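Local coordinates for takeout-like protein 1 (Epiphyas postvittana, PDB 3E8T) that probably carries hydrophobic ligands in insects, holding here a ubiquinone-8 molecule along its interior, at residues 118-132 against 141-155. Sequence-based numbering, arbitrary orientation.
With UQ8 (Ubiquinone-8), chain B.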
ATOM      1  N   LEU A 118      -5.001 -10.621  -2.785  1.00 12.33           N
ATOM      2  CA  LEU A 118      -5.425  -9.651  -3.765  1.00 13.38           C
ATOM      3  C   LEU A 118      -4.666  -9.923  -5.065  1.00 13.42           C
ATOM      4  O   LEU A 118      -3.448  -9.993  -5.071  1.00 15.69           O
ATOM      5  CB  LEU A 118      -5.076  -8.243  -3.300  1.00 15.53           C
ATOM      6  CG  LEU A 118      -5.622  -7.840  -1.957  1.00 18.49           C
ATOM      7  CD1 LEU A 118      -5.040  -6.496  -1.487  1.00 23.66           C
ATOM      8  CD2 LEU A 118      -7.126  -7.822  -1.952  1.00 19.42           C
ATOM      9  N   LYS A 119      -5.391 -10.102  -6.160  1.00 12.85           N
ATOM     10  CA  LYS A 119      -4.779 -10.404  -7.440  1.00 14.28           C
ATOM     11  C   LYS A 119      -4.967  -9.230  -8.366  1.00 12.92           C
ATOM     12  O   LYS A 119      -6.076  -8.793  -8.624  1.00 13.86           O
ATOM     13  CB  LYS A 119      -5.394 -11.654  -8.038  1.00 15.82           C
ATOM     14  CG  LYS A 119      -4.694 -12.110  -9.302  1.00 20.72           C
ATOM     15  CD  LYS A 119      -5.236 -13.390  -9.876  1.00 23.75           C
ATOM     16  CE  LYS A 119      -4.339 -13.818 -11.092  1.00 26.98           C
ATOM     17  NZ  LYS A 119      -4.850 -14.926 -11.980  1.00 31.80           N
ATOM     18  N   ASN A 120      -3.847  -8.732  -8.874  1.00 14.41           N
ATOM     19  CA  ASN A 120      -3.803  -7.661  -9.840  1.00 14.14           C
ATOM     20  C   ASN A 120      -4.462  -6.413  -9.287  1.00 13.58           C
ATOM     21  O   ASN A 120      -5.361  -5.825  -9.902  1.00 14.65           O
ATOM     22  CB  ASN A 120      -4.423  -8.104 -11.170  1.00 15.64           C
ATOM     23  CG  ASN A 120      -4.019  -7.240 -12.332  1.00 16.83           C
ATOM     24  OD1 ASN A 120      -3.015  -6.554 -12.287  1.00 19.98           O
ATOM     25  ND2 ASN A 120      -4.825  -7.289 -13.374  1.00 19.27           N
ATOM     26  N   ILE A 121      -3.945  -5.957  -8.156  1.00 12.98           N
ATOM     27  CA  ILE A 121      -4.357  -4.683  -7.635  1.00 13.31           C
ATOM     28  C   ILE A 121      -3.542  -3.576  -8.304  1.00 13.66           C
ATOM     29  O   ILE A 121      -2.319  -3.634  -8.278  1.00 15.52           O
ATOM     30  CB  ILE A 121      -4.399  -4.628  -6.071  1.00 16.36           C
ATOM     31  CG1 ILE A 121      -4.959  -3.279  -5.620  1.00 16.46           C
ATOM     32  CG2 ILE A 121      -3.047  -4.923  -5.494  1.00 19.14           C
ATOM     33  CD1 ILE A 121      -5.241  -3.227  -4.099  1.00 18.02           C
ATOM     34  N   HIS A 122      -4.231  -2.593  -8.866  1.00 13.65           N
ATOM     35  CA  HIS A 122      -3.631  -1.426  -9.463  1.00 13.70           C
ATOM     36  C   HIS A 122      -3.754  -0.250  -8.543  1.00 14.55           C
ATOM     37  O   HIS A 122      -4.789  -0.047  -7.905  1.00 16.45           O
ATOM     38  CB  HIS A 122      -4.292  -1.134 -10.799  1.00 14.83           C
ATOM     39  CG  HIS A 122      -3.892  -2.112 -11.869  1.00 16.81           C
ATOM     40  ND1 HIS A 122      -3.166  -1.751 -12.986  1.00 19.18           N
ATOM     41  CD2 HIS A 122      -4.000  -3.458 -11.931  1.00 18.36           C
ATOM     42  CE1 HIS A 122      -2.892  -2.825 -13.700  1.00 21.41           C
ATOM     43  NE2 HIS A 122      -3.413  -3.867 -13.106  1.00 20.86           N
ATOM     44  N   ILE A 123      -2.644   0.475  -8.404  1.00 14.31           N
ATOM     45  CA  ILE A 123      -2.523   1.592  -7.517  1.00 13.71           C
ATOM     46  C   ILE A 123      -2.108   2.831  -8.310  1.00 13.87           C
ATOM     47  O   ILE A 123      -1.236   2.767  -9.147  1.00 14.65           O
ATOM     48  CB  ILE A 123      -1.480   1.361  -6.405  1.00 15.94           C
ATOM     49  CG1 ILE A 123      -1.793   0.090  -5.638  1.00 19.94           C
ATOM     50  CG2 ILE A 123      -1.367   2.537  -5.473  1.00 16.80           C
ATOM     51  CD1 ILE A 123      -3.001   0.114  -4.861  1.00 23.33           C
ATOM     52  N   HIS A 124      -2.768   3.944  -8.064  1.00 14.13           N
ATOM     53  CA  HIS A 124      -2.433   5.261  -8.630  1.00 14.32           C
ATOM     54  C   HIS A 124      -2.052   6.191  -7.482  1.00 13.70           C
ATOM     55  O   HIS A 124      -2.882   6.538  -6.642  1.00 14.34           O
ATOM     56  CB  HIS A 124      -3.610   5.832  -9.442  1.00 16.05           C
ATOM     57  CG  HIS A 124      -3.353   7.164 -10.074  1.00 18.52           C
ATOM     58  ND1 HIS A 124      -2.585   7.307 -11.207  1.00 23.58           N
ATOM     59  CD2 HIS A 124      -3.769   8.417  -9.741  1.00 22.88           C
ATOM     60  CE1 HIS A 124      -2.529   8.588 -11.538  1.00 24.27           C
ATOM     61  NE2 HIS A 124      -3.255   9.280 -10.682  1.00 23.65           N
ATOM     62  N   LEU A 125      -0.781   6.553  -7.435  1.00 14.60           N
ATOM     63  CA  LEU A 125      -0.221   7.401  -6.391  1.00 14.41           C
ATOM     64  C   LEU A 125       0.155   8.751  -6.992  1.00 13.86           C
ATOM     65  O   LEU A 125       0.824   8.809  -8.014  1.00 15.92           O
ATOM     66  CB  LEU A 125       1.044   6.731  -5.827  1.00 15.01           C
ATOM     67  CG  LEU A 125       1.952   7.532  -4.922  1.00 15.39           C
ATOM     68  CD1 LEU A 125       1.255   7.769  -3.570  1.00 17.11           C
ATOM     69  CD2 LEU A 125       3.282   6.811  -4.748  1.00 18.32           C
ATOM     70  N   VAL A 126      -0.244   9.839  -6.354  1.00 13.66           N
ATOM     71  CA  VAL A 126       0.171  11.177  -6.722  1.00 13.89           C
ATOM     72  C   VAL A 126       0.841  11.795  -5.508  1.00 13.43           C
ATOM     73  O   VAL A 126       0.279  11.735  -4.405  1.00 14.96           O
ATOM     74  CB  VAL A 126      -1.008  12.040  -7.183  1.00 16.96           C
ATOM     75  CG1 VAL A 126      -0.471  13.416  -7.659  1.00 19.76           C
ATOM     76  CG2 VAL A 126      -1.823  11.304  -8.251  1.00 19.51           C
ATOM     77  N   VAL A 127       2.031  12.353  -5.706  1.00 13.06           N
ATOM     78  CA  VAL A 127       2.771  12.980  -4.619  1.00 13.34           C
ATOM     79  C   VAL A 127       3.124  14.393  -5.028  1.00 13.99           C
ATOM     80  O   VAL A 127       3.578  14.619  -6.156  1.00 15.83           O
ATOM     81  CB  VAL A 127       4.070  12.225  -4.353  1.00 14.43           C
ATOM     82  CG1 VAL A 127       4.994  12.960  -3.367  1.00 16.95           C
ATOM     83  CG2 VAL A 127       3.784  10.772  -3.921  1.00 16.83           C
ATOM     84  N   SER A 128       2.927  15.349  -4.124  1.00 13.40           N
ATOM     85  CA  SER A 128       3.437  16.694  -4.304  1.00 14.01           C
ATOM     86  C   SER A 128       4.750  16.862  -3.582  1.00 13.59           C
ATOM     87  O   SER A 128       4.961  16.269  -2.522  1.00 15.76           O
ATOM     88  CB  SER A 128       2.432  17.688  -3.825  1.00 16.69           C
ATOM     89  OG  SER A 128       2.098  17.421  -2.513  1.00 19.98           O
ATOM     90  N   TYR A 129       5.651  17.643  -4.168  1.00 13.13           N
ATOM     91  CA  TYR A 129       6.983  17.806  -3.583  1.00 15.29           C
ATOM     92  C   TYR A 129       7.443  19.237  -3.788  1.00 15.57           C
ATOM     93  O   TYR A 129       6.898  19.996  -4.592  1.00 15.85           O
ATOM     94  CB  TYR A 129       8.003  16.836  -4.232  1.00 15.79           C
ATOM     95  CG  TYR A 129       8.364  17.206  -5.609  1.00 16.03           C
ATOM     96  CD1 TYR A 129       9.413  18.093  -5.833  1.00 18.28           C
ATOM     97  CD2 TYR A 129       7.647  16.742  -6.726  1.00 16.48           C
ATOM     98  CE1 TYR A 129       9.752  18.473  -7.099  1.00 18.97           C
ATOM     99  CE2 TYR A 129       7.993  17.141  -8.016  1.00 18.75           C
ATOM    100  CZ  TYR A 129       9.053  18.035  -8.187  1.00 20.32           C
ATOM    101  OH  TYR A 129       9.388  18.434  -9.444  1.00 23.55           O
ATOM    102  N   GLU A 130       8.510  19.557  -3.081  1.00 16.94           N
ATOM    103  CA  GLU A 130       9.239  20.787  -3.300  0.50 19.57           C
ATOM    104  C   GLU A 130      10.714  20.436  -3.355  1.00 19.71           C
ATOM    105  O   GLU A 130      11.163  19.577  -2.597  1.00 19.18           O
ATOM    106  CB  GLU A 130       8.988  21.722  -2.125  0.50 21.65           C
ATOM    107  CG  GLU A 130       7.604  22.375  -2.121  0.50 24.73           C
ATOM    108  CD  GLU A 130       7.450  23.423  -3.198  0.50 28.75           C
ATOM    109  OE1 GLU A 130       8.298  24.340  -3.247  0.50 30.47           O
ATOM    110  OE2 GLU A 130       6.492  23.318  -3.997  0.50 32.28           O
ATOM    111  N   MET A 131      11.448  21.100  -4.238  1.00 20.08           N
ATOM    112  CA  MET A 131      12.894  21.010  -4.263  1.00 20.93           C
ATOM    113  C   MET A 131      13.388  22.048  -3.282  1.00 20.59           C
ATOM    114  O   MET A 131      13.058  23.241  -3.408  1.00 21.94           O
ATOM    115  CB  MET A 131      13.448  21.332  -5.653  1.00 23.91           C
ATOM    116  CG  MET A 131      13.154  20.365  -6.770  1.00 27.82           C
ATOM    117  SD  MET A 131      13.768  18.750  -6.442  1.00 32.46           S
ATOM    118  CE  MET A 131      15.294  19.097  -5.632  1.00 30.39           C
ATOM    119  N   GLU A 132      14.132  21.587  -2.286  1.00 18.36           N
ATOM    120  CA  GLU A 132      14.588  22.463  -1.204  1.00 19.08           C
ATOM    121  C   GLU A 132      16.065  22.320  -0.976  1.00 18.13           C
ATOM    122  O   GLU A 132      16.586  21.207  -0.953  1.00 18.63           O
ATOM    123  CB  GLU A 132      13.868  22.105   0.111  1.00 19.64           C
ATOM    124  CG  GLU A 132      12.348  22.241   0.022  1.00 20.79           C
ATOM    125  CD  GLU A 132      11.595  21.906   1.308  1.00 22.93           C
ATOM    126  OE1 GLU A 132      12.183  21.402   2.305  1.00 26.66           O
ATOM    127  OE2 GLU A 132      10.367  22.113   1.322  1.00 27.18           O
ATOM    128  N   VAL A 141      14.734  16.447  -2.973  1.00 16.38           N
ATOM    129  CA  VAL A 141      13.289  16.392  -3.195  1.00 15.77           C
ATOM    130  C   VAL A 141      12.606  16.119  -1.870  1.00 14.92           C
ATOM    131  O   VAL A 141      12.864  15.104  -1.234  1.00 15.72           O
ATOM    132  CB  VAL A 141      12.946  15.291  -4.172  1.00 16.90           C
ATOM    133  CG1 VAL A 141      11.421  15.024  -4.239  1.00 18.73           C
ATOM    134  CG2 VAL A 141      13.462  15.653  -5.514  1.00 19.60           C
ATOM    135  N   ILE A 142      11.705  17.026  -1.483  1.00 14.66           N
ATOM    136  CA  ILE A 142      10.993  16.940  -0.239  1.00 14.95           C
ATOM    137  C   ILE A 142       9.510  16.658  -0.525  1.00 14.05           C
ATOM    138  O   ILE A 142       8.813  17.496  -1.001  1.00 15.48           O
ATOM    139  CB  ILE A 142      11.190  18.194   0.636  1.00 15.67           C
ATOM    140  CG1 ILE A 142      12.676  18.474   0.852  1.00 16.88           C
ATOM    141  CG2 ILE A 142      10.441  18.033   1.984  1.00 17.97           C
ATOM    142  CD1 ILE A 142      13.423  17.353   1.583  1.00 17.51           C
ATOM    143  N   PHE A 143       9.102  15.446  -0.239  1.00 13.98           N
ATOM    144  CA  PHE A 143       7.707  15.071  -0.396  1.00 13.73           C
ATOM    145  C   PHE A 143       6.820  15.781   0.606  1.00 14.85           C
ATOM    146  O   PHE A 143       7.179  15.910   1.775  1.00 16.75           O
ATOM    147  CB  PHE A 143       7.540  13.573  -0.181  1.00 16.04           C
ATOM    148  CG  PHE A 143       7.902  12.714  -1.349  1.00 16.79           C
ATOM    149  CD1 PHE A 143       8.484  13.208  -2.482  1.00 17.01           C
ATOM    150  CD2 PHE A 143       7.555  11.344  -1.304  1.00 18.71           C
ATOM    151  CE1 PHE A 143       8.758  12.373  -3.577  1.00 18.97           C
ATOM    152  CE2 PHE A 143       7.822  10.520  -2.370  1.00 18.65           C
ATOM    153  CZ  PHE A 143       8.430  11.020  -3.491  1.00 18.05           C
ATOM    154  N   LYS A 144       5.633  16.211   0.169  1.00 14.61           N
ATOM    155  CA  LYS A 144       4.739  17.007   0.985  1.00 15.00           C
ATOM    156  C   LYS A 144       3.439  16.251   1.265  1.00 15.44           C
ATOM    157  O   LYS A 144       3.098  15.993   2.456  1.00 18.89           O
ATOM    158  CB  LYS A 144       4.451  18.340   0.306  1.00 16.69           C
ATOM    159  CG  LYS A 144       5.685  19.209   0.129  1.00 17.31           C
ATOM    160  CD  LYS A 144       6.375  19.583   1.432  1.00 18.51           C
ATOM    161  CE  LYS A 144       7.577  20.482   1.181  1.00 19.95           C
ATOM    162  NZ  LYS A 144       8.204  20.949   2.493  1.00 22.89           N
ATOM    163  N   LYS A 145       2.674  15.941   0.252  1.00 14.29           N
ATOM    164  CA  LYS A 145       1.376  15.283   0.431  1.00 15.30           C
ATOM    165  C   LYS A 145       1.258  14.200  -0.617  1.00 13.52           C
ATOM    166  O   LYS A 145       2.009  14.189  -1.606  1.00 13.41           O
ATOM    167  CB  LYS A 145       0.215  16.301   0.249  1.00 17.79           C
ATOM    168  CG  LYS A 145       0.214  17.363   1.268  1.00 19.15           C
ATOM    169  CD  LYS A 145      -0.945  18.363   1.212  1.00 21.26           C
ATOM    170  CE  LYS A 145      -2.310  17.744   1.360  1.00 22.80           C
ATOM    171  NZ  LYS A 145      -3.355  18.850   1.338  1.00 23.56           N
ATOM    172  N   TYR A 146       0.321  13.298  -0.417  1.00 13.82           N
ATOM    173  CA  TYR A 146       0.019  12.302  -1.394  1.00 13.55           C
ATOM    174  C   TYR A 146      -1.445  11.975  -1.408  1.00 13.97           C
ATOM    175  O   TYR A 146      -2.201  12.210  -0.422  1.00 15.17           O
ATOM    176  CB  TYR A 146       0.841  11.012  -1.143  1.00 15.02           C
ATOM    177  CG  TYR A 146       0.408  10.286   0.094  1.00 14.62           C
ATOM    178  CD1 TYR A 146      -0.516   9.254   0.044  1.00 17.54           C
ATOM    179  CD2 TYR A 146       0.897  10.679   1.347  1.00 16.07           C
ATOM    180  CE1 TYR A 146      -0.940   8.625   1.196  1.00 19.48           C
ATOM    181  CE2 TYR A 146       0.484  10.037   2.502  1.00 17.90           C
ATOM    182  CZ  TYR A 146      -0.425   9.017   2.406  1.00 18.54           C
ATOM    183  OH  TYR A 146      -0.816   8.401   3.582  1.00 23.57           O
ATOM    184  N   THR A 147      -1.859  11.376  -2.521  1.00 14.56           N
ATOM    185  CA  THR A 147      -3.142  10.686  -2.638  1.00 14.64           C
ATOM    186  C   THR A 147      -2.936   9.325  -3.265  1.00 13.51           C
ATOM    187  O   THR A 147      -2.025   9.167  -4.067  1.00 15.54           O
ATOM    188  CB  THR A 147      -4.138  11.438  -3.509  1.00 18.41           C
ATOM    189  OG1 THR A 147      -3.656  11.532  -4.828  1.00 20.16           O
ATOM    190  CG2 THR A 147      -4.406  12.845  -2.985  1.00 21.48           C
ATOM    191  N   VAL A 148      -3.741   8.352  -2.866  1.00 14.01           N
ATOM    192  CA  VAL A 148      -3.677   7.044  -3.454  0.50 14.92           C
ATOM    193  C   VAL A 148      -5.089   6.582  -3.753  1.00 13.82           C
ATOM    194  O   VAL A 148      -6.003   6.772  -2.931  1.00 16.90           O
ATOM    195  CB  VAL A 148      -2.972   6.052  -2.541  0.50 17.84           C
ATOM    196  CG1 VAL A 148      -2.697   4.772  -3.273  0.50 18.98           C
ATOM    197  CG2 VAL A 148      -1.693   6.619  -1.987  0.50 20.24           C
ATOM    198  N   THR A 149      -5.237   5.949  -4.894  1.00 14.10           N
ATOM    199  CA  THR A 149      -6.436   5.228  -5.257  1.00 14.40           C
ATOM    200  C   THR A 149      -6.043   3.807  -5.693  1.00 14.38           C
ATOM    201  O   THR A 149      -4.913   3.555  -6.044  1.00 14.71           O
ATOM    202  CB  THR A 149      -7.226   5.903  -6.356  1.00 16.60           C
ATOM    203  OG1 THR A 149      -6.421   5.959  -7.520  1.00 20.96           O
ATOM    204  CG2 THR A 149      -7.676   7.320  -5.943  1.00 21.27           C
ATOM    205  N   PHE A 150      -7.015   2.920  -5.682  1.00 15.39           N
ATOM    206  CA  PHE A 150      -6.768   1.537  -5.991  1.00 15.33           C
ATOM    207  C   PHE A 150      -7.928   0.928  -6.793  1.00 13.99           C
ATOM    208  O   PHE A 150      -9.080   1.416  -6.759  1.00 15.72           O
ATOM    209  CB  PHE A 150      -6.500   0.718  -4.705  1.00 16.32           C
ATOM    210  CG  PHE A 150      -7.706   0.499  -3.862  1.00 16.06           C
ATOM    211  CD1 PHE A 150      -8.528  -0.582  -4.059  1.00 16.27           C
ATOM    212  CD2 PHE A 150      -8.092   1.461  -2.947  1.00 18.77           C
ATOM    213  CE1 PHE A 150      -9.681  -0.747  -3.316  1.00 17.60           C
ATOM    214  CE2 PHE A 150      -9.266   1.295  -2.194  1.00 18.47           C
ATOM    215  CZ  PHE A 150     -10.051   0.206  -2.418  1.00 18.79           C
ATOM    216  N   ASP A 151      -7.607  -0.157  -7.462  1.00 14.13           N
ATOM    217  CA  ASP A 151      -8.609  -0.938  -8.185  1.00 14.57           C
ATOM    218  C   ASP A 151      -8.135  -2.387  -8.195  1.00 13.26           C
ATOM    219  O   ASP A 151      -7.102  -2.696  -8.817  1.00 13.75           O
ATOM    220  CB  ASP A 151      -8.664  -0.390  -9.614  1.00 17.14           C
ATOM    221  CG  ASP A 151      -9.603  -1.112 -10.522  1.00 20.22           C
ATOM    222  OD1 ASP A 151     -10.271  -2.048 -10.118  1.00 23.09           O
ATOM    223  OD2 ASP A 151      -9.658  -0.717 -11.737  1.00 26.37           O
ATOM    224  N   VAL A 152      -8.833  -3.268  -7.481  1.00 12.61           N
ATOM    225  CA  VAL A 152      -8.521  -4.701  -7.539  1.00 12.37           C
ATOM    226  C   VAL A 152      -9.133  -5.247  -8.802  1.00 13.26           C
ATOM    227  O   VAL A 152     -10.358  -5.271  -8.949  1.00 14.50           O
ATOM    228  CB  VAL A 152      -9.040  -5.449  -6.301  1.00 12.43           C
ATOM    229  CG1 VAL A 152      -8.624  -6.899  -6.409  1.00 14.62           C
ATOM    230  CG2 VAL A 152      -8.547  -4.798  -4.995  1.00 14.36           C
ATOM    231  N   LYS A 153      -8.283  -5.568  -9.788  1.00 13.31           N
ATOM    232  CA  LYS A 153      -8.835  -5.885 -11.114  1.00 14.52           C
ATOM    233  C   LYS A 153      -9.207  -7.328 -11.325  1.00 16.31           C
ATOM    234  O   LYS A 153     -10.146  -7.593 -12.079  1.00 18.73           O
ATOM    235  CB  LYS A 153      -7.852  -5.464 -12.206  1.00 15.96           C
ATOM    236  CG  LYS A 153      -7.717  -4.000 -12.351  1.00 18.12           C
ATOM    237  CD  LYS A 153      -7.100  -3.580 -13.696  1.00 20.82           C
ATOM    238  CE  LYS A 153      -7.102  -2.115 -13.797  1.00 22.70           C
ATOM    239  NZ  LYS A 153      -8.443  -1.570 -14.097  1.00 29.36           N
ATOM    240  N   ASP A 154      -8.478  -8.282 -10.749  1.00 15.09           N
ATOM    241  CA  ASP A 154      -8.715  -9.684 -11.050  1.00 15.76           C
ATOM    242  C   ASP A 154      -9.588 -10.348 -10.039  1.00 14.62           C
ATOM    243  O   ASP A 154     -10.601 -10.903 -10.438  1.00 17.16           O
ATOM    244  CB  ASP A 154      -7.435 -10.466 -11.277  1.00 16.33           C
ATOM    245  CG  ASP A 154      -6.756 -10.126 -12.572  1.00 20.81           C
ATOM    246  OD1 ASP A 154      -7.164  -9.166 -13.244  1.00 21.86           O
ATOM    247  OD2 ASP A 154      -5.804 -10.864 -12.877  1.00 23.96           O
ATOM    248  N   ASN A 155      -9.181 -10.375  -8.768  1.00 14.31           N
ATOM    249  CA  ASN A 155     -10.041 -10.911  -7.727  0.50 13.99           C
ATOM    250  C   ASN A 155      -9.378 -10.744  -6.367  1.00 13.31           C
ATOM    251  O   ASN A 155      -8.261 -10.283  -6.249  1.00 14.20           O
ATOM    252  CB  ASN A 155     -10.541 -12.365  -8.064  0.50 15.94           C
ATOM    253  CG  ASN A 155      -9.416 -13.302  -8.505  0.50 17.94           C
ATOM    254  OD1 ASN A 155      -8.467 -13.505  -7.771  0.50 17.54           O
ATOM    255  ND2 ASN A 155      -9.511 -13.841  -9.719  0.50 20.88           N
TER
HETATM  256  C45 UQ8 B 221     -13.503  -9.088   7.951  1.00 41.01           C
HETATM  257  C44 UQ8 B 221     -14.398  -8.573   6.821  1.00 39.34           C
HETATM  258  C46 UQ8 B 221     -15.651  -9.407   6.775  1.00 40.20           C
HETATM  259  C43 UQ8 B 221     -13.711  -8.576   5.468  1.00 39.20           C
HETATM  260  C42 UQ8 B 221     -12.292  -7.994   5.557  1.00 36.40           C
HETATM  261  C41 UQ8 B 221     -12.378  -6.494   5.805  1.00 33.97           C
HETATM  262  C39 UQ8 B 221     -11.386  -5.762   4.928  1.00 33.04           C
HETATM  263  C40 UQ8 B 221     -10.325  -4.837   5.522  1.00 37.10           C
HETATM  264  C38 UQ8 B 221     -11.482  -5.870   3.566  1.00 29.04           C
HETATM  265  C37 UQ8 B 221     -10.627  -5.253   2.664  1.00 27.70           C
HETATM  266  C36 UQ8 B 221     -10.918  -5.909   1.314  1.00 27.10           C
HETATM  267  C34 UQ8 B 221      -9.949  -5.487   0.225  1.00 26.04           C
HETATM  268  C35 UQ8 B 221     -10.044  -6.201  -0.961  1.00 27.64           C
HETATM  269  C33 UQ8 B 221      -8.987  -4.506   0.454  1.00 24.02           C
HETATM  270  C32 UQ8 B 221      -8.056  -3.981  -0.436  1.00 27.74           C
HETATM  271  C31 UQ8 B 221      -6.850  -3.455   0.388  1.00 25.98           C
HETATM  272  C29 UQ8 B 221      -5.827  -2.703  -0.451  1.00 27.81           C
HETATM  273  C30 UQ8 B 221      -6.295  -1.663  -1.518  1.00 29.58           C
HETATM  274  C28 UQ8 B 221      -4.470  -2.947  -0.266  1.00 30.30           C
HETATM  275  C27 UQ8 B 221      -3.441  -2.331  -0.968  1.00 29.80           C
HETATM  276  C26 UQ8 B 221      -2.167  -2.210  -0.118  1.00 29.70           C
HETATM  277  C24 UQ8 B 221      -0.982  -1.755  -0.976  1.00 29.29           C
HETATM  278  C25 UQ8 B 221      -0.383  -2.690  -2.041  1.00 31.99           C
HETATM  279  C23 UQ8 B 221      -0.457  -0.494  -0.793  1.00 28.86           C
HETATM  280  C22 UQ8 B 221       0.620   0.081  -1.474  1.00 31.24           C
HETATM  281  C21 UQ8 B 221       0.785   1.552  -1.093  1.00 33.40           C
HETATM  282  C19 UQ8 B 221       1.691   2.366  -2.018  1.00 34.02           C
HETATM  283  C20 UQ8 B 221       1.675   3.858  -1.688  1.00 34.05           C
HETATM  284  C18 UQ8 B 221       3.113   1.799  -2.131  1.00 35.70           C
HETATM  285  C17 UQ8 B 221       4.011   2.703  -2.988  1.00 38.34           C
HETATM  286  C16 UQ8 B 221       5.257   1.976  -3.523  1.00 42.71           C
HETATM  287  C14 UQ8 B 221       6.256   3.015  -4.022  1.00 45.11           C
HETATM  288  C15 UQ8 B 221       5.733   4.254  -4.773  1.00 46.33           C
HETATM  289  C13 UQ8 B 221       7.622   2.879  -3.784  1.00 46.25           C
HETATM  290  C12 UQ8 B 221       8.559   3.819  -4.207  1.00 46.77           C
HETATM  291  C11 UQ8 B 221       9.958   3.223  -4.465  1.00 49.12           C
HETATM  292  C9  UQ8 B 221      10.758   4.076  -5.467  1.00 50.96           C
HETATM  293  C10 UQ8 B 221      10.184   5.495  -5.620  1.00 51.64           C
HETATM  294  C8  UQ8 B 221      12.218   4.113  -5.025  1.00 51.26           C
HETATM  295  C7  UQ8 B 221      12.652   5.490  -4.512  1.00 62.77           C
HETATM  296  C6  UQ8 B 221      13.049   6.469  -5.643  1.00 52.06           C
HETATM  297  C1  UQ8 B 221      12.596   7.793  -5.593  1.00 54.07           C
HETATM  298  C1M UQ8 B 221      11.792   8.177  -4.520  1.00 59.53           C
HETATM  299  C2  UQ8 B 221      12.922   8.721  -6.590  1.00 54.90           C
HETATM  300  O2  UQ8 B 221      12.525   9.889  -6.542  1.00 50.23           O
HETATM  301  C3  UQ8 B 221      13.721   8.339  -7.655  1.00 53.03           C
HETATM  302  O3  UQ8 B 221      14.038   9.245  -8.623  1.00 53.28           O
HETATM  303  C3M UQ8 B 221      15.184   9.999  -8.231  1.00 57.12           C
HETATM  304  C4  UQ8 B 221      14.181   7.030  -7.738  1.00 51.72           C
HETATM  305  O4  UQ8 B 221      14.968   6.672  -8.796  1.00 54.07           O
HETATM  306  C4M UQ8 B 221      14.328   7.003 -10.038  1.00 55.49           C
HETATM  307  C5  UQ8 B 221      13.847   6.103  -6.740  1.00 57.52           C
HETATM  308  O5  UQ8 B 221      14.280   4.951  -6.835  1.00 56.03           O
HETATM  309  O   HOH W   1      -4.254   9.176  -6.314  1.00 20.93           O
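Paired main-chain bonds between His122 and Asp151, His124 and Thr149, Val126 and Thr147, and Glu130 and Ile142 knit strands 121-132 and 141-153 into a long antiparallel ladder. Between Thr147 and His124 a water adds a bridge, donating to His124 O and hydrogen-bonded to Thr147 OG1.

The non-hydrogen-bonded pairs turn apolar side chains inward. Val127 CG1 sits over the centre of the Phe143 ring, 3.5 Å from its centroid, a CH-pi contact for which a branched residue is well shaped: CG1 lies anti to the backbone N (chi1 171°) and meets the ring while CG2 faces Tyr146 CB. Ile123 CG2 meets Val148 CG1, and its other branch sends CD1 to Phe150 CB at 3.6 Å. Ubiquinone lies against this face: its methyl C30 rests over one face of the Phe150 ring, 3.5 Å from CG, while Leu125 CD2 touches C15. Helix 182-211 packs on Phe143, Val148 and Phe150.

His122 and Asp151 lie on the opposite face. Lys153 lays CD over the His122 ring, crossing it at about a right angle, and its NZ bridges to Asp151 OD2, whose carboxylate also pairs with Lys183. Polar pairs close the two ends of the ladder. At one, Asn120 ND2 gives Asp154 OD1 a nearly straight bond (3.0 Å), arriving from above the carboxylate plane. At the other, Lys144 NZ meets Glu132 OE2 on its syn side at 2.7 Å, and Glu132 OE1 touches Ile142 CG1; with an alanine in place of Glu132, the ammonium of Lys144 would probably lose its mate and be freer to swing.

Lys119 gives its N-H to Asn155 O and takes that of Asp154, with a weak one from Asn155: a classic beta bulge at the open end of this beta hairpin, where both chains turn a corner, and whose apolar face lines the ubiquinone pocket of the takeout/JHBP fold.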